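PDB 4F4E: aromatic-amino-acid aminotransferase from Burkholderia pseudomallei, which probably transfers the amino group of tyrosine and other aromatic amino acids to 2-oxoglutarate, using pyridoxal 5'-phosphate as its cofactor. Local coordinates for residues F160-Y172 / M185-V199. Sequence-based numbering, arbitrary orientation.
Sequences FDMAGFEVVAYPY and MLAALNGYEPGTIVV. With EDO (1,2-ethanediol), chain C.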
loop_
_atom_site.group_PDB
_atom_site.type_symbol
_atom_site.label_atom_id
_atom_site.label_comp_id
_atom_site.label_asym_id
_atom_site.label_seq_id
_atom_site.Cartn_x
_atom_site.Cartn_y
_atom_site.Cartn_z
ATOM N N PHE A 160 12.369 -10.303 1.262
ATOM C CA PHE A 160 12.413 -11.285 2.310
ATOM C C PHE A 160 13.533 -10.979 3.295
ATOM O O PHE A 160 13.347 -11.184 4.492
ATOM C CB PHE A 160 12.527 -12.694 1.724
ATOM C CG PHE A 160 11.236 -13.186 1.159
ATOM C CD1 PHE A 160 10.244 -13.630 2.002
ATOM C CD2 PHE A 160 10.972 -13.128 -0.205
ATOM C CE1 PHE A 160 9.007 -14.085 1.507
ATOM C CE2 PHE A 160 9.757 -13.586 -0.714
ATOM C CZ PHE A 160 8.778 -14.076 0.136
ATOM N N ASP A 161 14.656 -10.434 2.820
ATOM C CA ASP A 161 15.682 -10.016 3.750
ATOM C C ASP A 161 15.172 -8.882 4.662
ATOM O O ASP A 161 15.392 -8.915 5.870
ATOM C CB ASP A 161 16.929 -9.598 2.994
ATOM C CG ASP A 161 18.038 -9.202 3.900
ATOM O OD1 ASP A 161 18.747 -10.097 4.380
ATOM O OD2 ASP A 161 18.183 -7.997 4.097
ATOM N N MET A 162 14.505 -7.889 4.090
ATOM C CA MET A 162 13.893 -6.809 4.901
ATOM C C MET A 162 12.808 -7.300 5.836
ATOM O O MET A 162 12.572 -6.711 6.906
ATOM C CB MET A 162 13.328 -5.728 3.988
ATOM C CG MET A 162 12.729 -4.547 4.722
ATOM S SD MET A 162 13.970 -3.541 5.611
ATOM C CE MET A 162 15.292 -3.437 4.427
ATOM N N ALA A 163 12.116 -8.367 5.455
ATOM C CA ALA A 163 11.092 -8.952 6.322
ATOM C C ALA A 163 11.724 -9.788 7.482
ATOM O O ALA A 163 11.000 -10.276 8.339
ATOM C CB ALA A 163 10.117 -9.793 5.500
ATOM N N GLY A 164 13.038 -9.947 7.481
ATOM C CA GLY A 164 13.767 -10.608 8.580
ATOM C C GLY A 164 14.391 -11.960 8.278
ATOM O O GLY A 164 14.988 -12.576 9.174
ATOM N N PHE A 165 14.273 -12.441 7.056
ATOM C CA PHE A 165 14.703 -13.805 6.692
ATOM C C PHE A 165 16.093 -13.851 6.077
ATOM O O PHE A 165 16.489 -12.976 5.333
ATOM C CB PHE A 165 13.736 -14.391 5.639
ATOM C CG PHE A 165 12.320 -14.569 6.123
ATOM C CD1 PHE A 165 11.980 -15.690 6.857
ATOM C CD2 PHE A 165 11.328 -13.657 5.799
ATOM C CE1 PHE A 165 10.682 -15.900 7.313
ATOM C CE2 PHE A 165 10.024 -13.846 6.248
ATOM C CZ PHE A 165 9.704 -14.976 7.004
ATOM N N GLU A 166 16.843 -14.915 6.353
ATOM C CA GLU A 166 18.042 -15.212 5.586
ATOM C C GLU A 166 17.578 -15.810 4.257
ATOM O O GLU A 166 16.734 -16.709 4.249
ATOM C CB GLU A 166 18.905 -16.230 6.353
ATOM C CG GLU A 166 20.110 -16.729 5.568
ATOM C CD GLU A 166 20.871 -17.851 6.267
ATOM O OE1 GLU A 166 20.682 -18.017 7.491
ATOM O OE2 GLU A 166 21.636 -18.562 5.551
ATOM N N VAL A 167 18.143 -15.336 3.144
ATOM C CA VAL A 167 17.743 -15.788 1.805
ATOM C C VAL A 167 18.895 -16.585 1.187
ATOM O O VAL A 167 20.041 -16.168 1.221
ATOM C CB VAL A 167 17.348 -14.595 0.911
ATOM C CG1 VAL A 167 16.941 -15.083 -0.497
ATOM C CG2 VAL A 167 16.221 -13.775 1.577
ATOM N N VAL A 168 18.564 -17.737 0.615
ATOM C CA VAL A 168 19.515 -18.548 -0.089
ATOM C C VAL A 168 18.929 -18.767 -1.482
ATOM O O VAL A 168 17.742 -18.475 -1.699
ATOM C CB VAL A 168 19.728 -19.913 0.580
ATOM C CG1 VAL A 168 20.316 -19.799 2.002
ATOM C CG2 VAL A 168 18.455 -20.748 0.597
ATOM N N ALA A 169 19.733 -19.290 -2.399
ATOM C CA ALA A 169 19.301 -19.493 -3.778
ATOM C C ALA A 169 19.439 -20.946 -4.170
ATOM O O ALA A 169 20.453 -21.614 -3.839
ATOM C CB ALA A 169 20.099 -18.610 -4.737
ATOM N N TYR A 170 18.421 -21.476 -4.842
ATOM C CA TYR A 170 18.528 -22.776 -5.435
ATOM C C TYR A 170 19.014 -22.644 -6.883
ATOM O O TYR A 170 18.610 -21.703 -7.580
ATOM C CB TYR A 170 17.220 -23.588 -5.377
ATOM C CG TYR A 170 15.964 -22.902 -5.896
ATOM C CD1 TYR A 170 15.644 -22.918 -7.228
ATOM C CD2 TYR A 170 15.072 -22.273 -5.028
ATOM C CE1 TYR A 170 14.481 -22.304 -7.702
ATOM C CE2 TYR A 170 13.894 -21.684 -5.490
ATOM C CZ TYR A 170 13.619 -21.675 -6.829
ATOM O OH TYR A 170 12.463 -21.048 -7.324
ATOM N N PRO A 171 19.896 -23.570 -7.320
ATOM C CA PRO A 171 20.249 -23.618 -8.738
ATOM C C PRO A 171 18.993 -23.600 -9.599
ATOM O O PRO A 171 18.004 -24.238 -9.233
ATOM C CB PRO A 171 21.017 -24.942 -8.874
ATOM C CG PRO A 171 21.549 -25.224 -7.497
ATOM C CD PRO A 171 20.462 -24.720 -6.575
ATOM N N TYR A 172 19.035 -22.890 -10.730
ATOM C CA TYR A 172 17.872 -22.777 -11.601
ATOM C C TYR A 172 18.275 -22.503 -13.039
ATOM O O TYR A 172 18.284 -23.430 -13.866
ATOM C CB TYR A 172 16.854 -21.728 -11.067
ATOM C CG TYR A 172 15.564 -21.767 -11.830
ATOM C CD1 TYR A 172 14.687 -22.796 -11.646
ATOM C CD2 TYR A 172 15.293 -20.860 -12.855
ATOM C CE1 TYR A 172 13.518 -22.903 -12.391
ATOM C CE2 TYR A 172 14.129 -20.913 -13.561
ATOM C CZ TYR A 172 13.239 -21.943 -13.348
ATOM O OH TYR A 172 12.061 -22.049 -14.094
ATOM N N MET A 185 18.396 -27.899 -9.002
ATOM C CA MET A 185 17.249 -27.378 -8.247
ATOM C C MET A 185 16.717 -28.443 -7.293
ATOM O O MET A 185 16.530 -28.213 -6.117
ATOM C CB MET A 185 16.121 -26.992 -9.180
ATOM C CG MET A 185 14.904 -26.446 -8.441
ATOM S SD MET A 185 13.639 -25.805 -9.575
ATOM C CE MET A 185 12.344 -25.324 -8.419
ATOM N N LEU A 186 16.443 -29.619 -7.830
ATOM C CA LEU A 186 15.842 -30.642 -7.026
ATOM C C LEU A 186 16.789 -31.050 -5.894
ATOM O O LEU A 186 16.350 -31.287 -4.744
ATOM C CB LEU A 186 15.455 -31.836 -7.892
ATOM C CG LEU A 186 14.243 -32.499 -7.238
ATOM C CD1 LEU A 186 12.999 -31.647 -7.511
ATOM C CD2 LEU A 186 14.110 -33.921 -7.752
ATOM N N ALA A 187 18.082 -31.107 -6.187
ATOM C CA ALA A 187 19.034 -31.497 -5.161
ATOM C C ALA A 187 19.044 -30.498 -4.011
ATOM O O ALA A 187 19.070 -30.897 -2.844
ATOM C CB ALA A 187 20.442 -31.716 -5.735
ATOM N N ALA A 188 18.917 -29.217 -4.341
ATOM C CA ALA A 188 18.828 -28.146 -3.332
ATOM C C ALA A 188 17.592 -28.314 -2.468
ATOM O O ALA A 188 17.675 -28.266 -1.244
ATOM C CB ALA A 188 18.841 -26.755 -3.991
ATOM N N LEU A 189 16.432 -28.515 -3.101
ATOM C CA LEU A 189 15.203 -28.717 -2.357
ATOM C C LEU A 189 15.317 -29.948 -1.455
ATOM O O LEU A 189 14.891 -29.923 -0.307
ATOM C CB LEU A 189 14.013 -28.881 -3.309
ATOM C CG LEU A 189 13.643 -27.728 -4.233
ATOM C CD1 LEU A 189 12.640 -28.247 -5.275
ATOM C CD2 LEU A 189 13.095 -26.564 -3.433
ATOM N N ASN A 190 15.920 -31.012 -1.971
ATOM C CA ASN A 190 16.141 -32.255 -1.210
ATOM C C ASN A 190 17.112 -32.130 -0.028
ATOM O O ASN A 190 17.330 -33.103 0.726
ATOM C CB ASN A 190 16.550 -33.390 -2.172
ATOM C CG ASN A 190 15.352 -34.137 -2.709
ATOM O OD1 ASN A 190 14.327 -34.311 -2.009
ATOM N ND2 ASN A 190 15.453 -34.591 -3.927
ATOM N N GLY A 191 17.691 -30.959 0.142
ATOM C CA GLY A 191 18.493 -30.621 1.314
ATOM C C GLY A 191 17.939 -29.569 2.249
ATOM O O GLY A 191 18.510 -29.329 3.322
ATOM N N TYR A 192 16.812 -28.950 1.895
ATOM C CA TYR A 192 16.245 -27.912 2.736
ATOM C C TYR A 192 15.492 -28.468 3.938
ATOM O O TYR A 192 14.808 -29.496 3.856
ATOM C CB TYR A 192 15.303 -26.998 1.938
ATOM C CG TYR A 192 15.983 -26.143 0.889
ATOM C CD1 TYR A 192 17.360 -25.833 0.955
ATOM C CD2 TYR A 192 15.233 -25.598 -0.157
ATOM C CE1 TYR A 192 17.957 -25.018 -0.003
ATOM C CE2 TYR A 192 15.824 -24.811 -1.117
ATOM C CZ TYR A 192 17.169 -24.509 -1.047
ATOM O OH TYR A 192 17.705 -23.698 -2.007
ATOM N N GLU A 193 15.623 -27.775 5.061
ATOM C CA GLU A 193 14.984 -28.179 6.276
ATOM C C GLU A 193 13.480 -27.898 6.282
ATOM O O GLU A 193 13.000 -26.996 5.632
ATOM C CB GLU A 193 15.658 -27.509 7.468
ATOM C CG GLU A 193 16.989 -28.132 7.771
ATOM C CD GLU A 193 16.913 -29.667 7.996
ATOM O OE1 GLU A 193 16.136 -30.108 8.886
ATOM O OE2 GLU A 193 17.639 -30.427 7.310
ATOM N N PRO A 194 12.720 -28.675 7.070
ATOM C CA PRO A 194 11.292 -28.373 7.209
ATOM C C PRO A 194 11.018 -26.903 7.505
ATOM O O PRO A 194 11.686 -26.317 8.333
ATOM C CB PRO A 194 10.872 -29.229 8.398
ATOM C CG PRO A 194 11.843 -30.328 8.416
ATOM C CD PRO A 194 13.134 -29.751 7.989
ATOM N N GLY A 195 10.028 -26.325 6.827
ATOM C CA GLY A 195 9.611 -24.919 7.055
ATOM C C GLY A 195 10.306 -23.921 6.157
ATOM O O GLY A 195 9.939 -22.724 6.152
ATOM N N THR A 196 11.336 -24.362 5.432
ATOM C CA THR A 196 12.005 -23.474 4.476
ATOM C C THR A 196 10.963 -23.020 3.459
ATOM O O THR A 196 10.177 -23.817 2.967
ATOM C CB THR A 196 13.163 -24.193 3.728
ATOM O OG1 THR A 196 14.084 -24.734 4.695
ATOM C CG2 THR A 196 13.868 -23.263 2.709
ATOM N N ILE A 197 10.968 -21.717 3.197
ATOM C CA ILE A 197 10.004 -21.084 2.339
ATOM C C ILE A 197 10.638 -21.035 0.957
ATOM O O ILE A 197 11.668 -20.396 0.760
ATOM C CB ILE A 197 9.694 -19.668 2.821
ATOM C CG1 ILE A 197 9.103 -19.661 4.241
ATOM C CG2 ILE A 197 8.855 -18.921 1.790
ATOM C CD1 ILE A 197 9.457 -18.407 5.023
ATOM N N VAL A 198 10.004 -21.682 -0.022
ATOM C CA VAL A 198 10.566 -21.782 -1.352
ATOM C C VAL A 198 9.759 -20.906 -2.330
ATOM O O VAL A 198 8.611 -21.186 -2.577
ATOM C CB VAL A 198 10.582 -23.248 -1.847
ATOM C CG1 VAL A 198 11.323 -23.309 -3.188
ATOM C CG2 VAL A 198 11.278 -24.199 -0.826
ATOM N N VAL A 199 10.375 -19.851 -2.848
ATOM C CA VAL A 199 9.703 -18.883 -3.724
ATOM C C VAL A 199 9.836 -19.398 -5.152
ATOM O O VAL A 199 10.935 -19.533 -5.662
ATOM C CB VAL A 199 10.302 -17.484 -3.591
ATOM C CG1 VAL A 199 9.626 -16.493 -4.533
ATOM C CG2 VAL A 199 10.275 -17.030 -2.138
HETATM C C1 EDO C . 11.422 -21.428 -10.400
HETATM O O1 EDO C . 10.878 -20.500 -9.492
HETATM C C2 EDO C . 10.361 -22.186 -11.212
HETATM O O2 EDO C . 9.689 -21.328 -12.091
HETATM O O HOH W 1 20.304 -23.378 -1.717
#
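Y170 reaches from strand 167-174 to the backbone of strand 197-201, two places along the same sheet, and its hydroxyl donates a hydrogen bond of 2.7 Å (Y170 OH to V199 O). The hydroxyl oxygen meets the carbonyl at a C=O...O angle of 145°, tilted 20° from its plane. CG sits between the backbone N and the carbonyl carbon (chi1 52°), and from there the ring passes over the intervening strand 146-150, touching S149, to reach V199. An ethanediol, probably from crystallisation, donates to the same hydroxyl from O1, so the oxygen gives one bond and receives another.

M185 of helix 182-189 suits the space beside this ring: its fully extended chain runs alongside Y170, pointing the same way, and brings M185 CE to 3.8 Å from Y170 CE1. Its sulfur also lies at the edge of the Y172 ring, M185 SD to Y172 CD1 3.8 Å, so one flexible thioether makes Met-aromatic contacts with two tyrosines. Y172 is anchored separately by its hydroxyl to V210 O. On the same side of the Y170 ring plane, but by the other ring edge, V198 CG1 approaches Y170 CE2 obliquely.

Nearer the backbone, the small A188 lets the helix come close, A188 CB 3.8 Å from Y170 CB and also against P171 CD. Y192 OH lies 3.4 Å from Y170 CB, at the base of that side chain, and shares a water with A169 O; one Y192 ring face lies over A188 O. At the far end I197 CD1 meets F165 CE1 at 3.6 Å, the side chains crossing at roughly a right angle, while V199 CG2 packs on F160.

The contact thus joins helix 182-189, and at the other end helix 154-162 with the loop after it, to the large mixed sheet of this aminotransferase. Its chemistry is chiefly apolar, with a single direct hydrogen bond fixing the Y170 phenol, whereas P171 O, buried against M185 CB, has no polar partner.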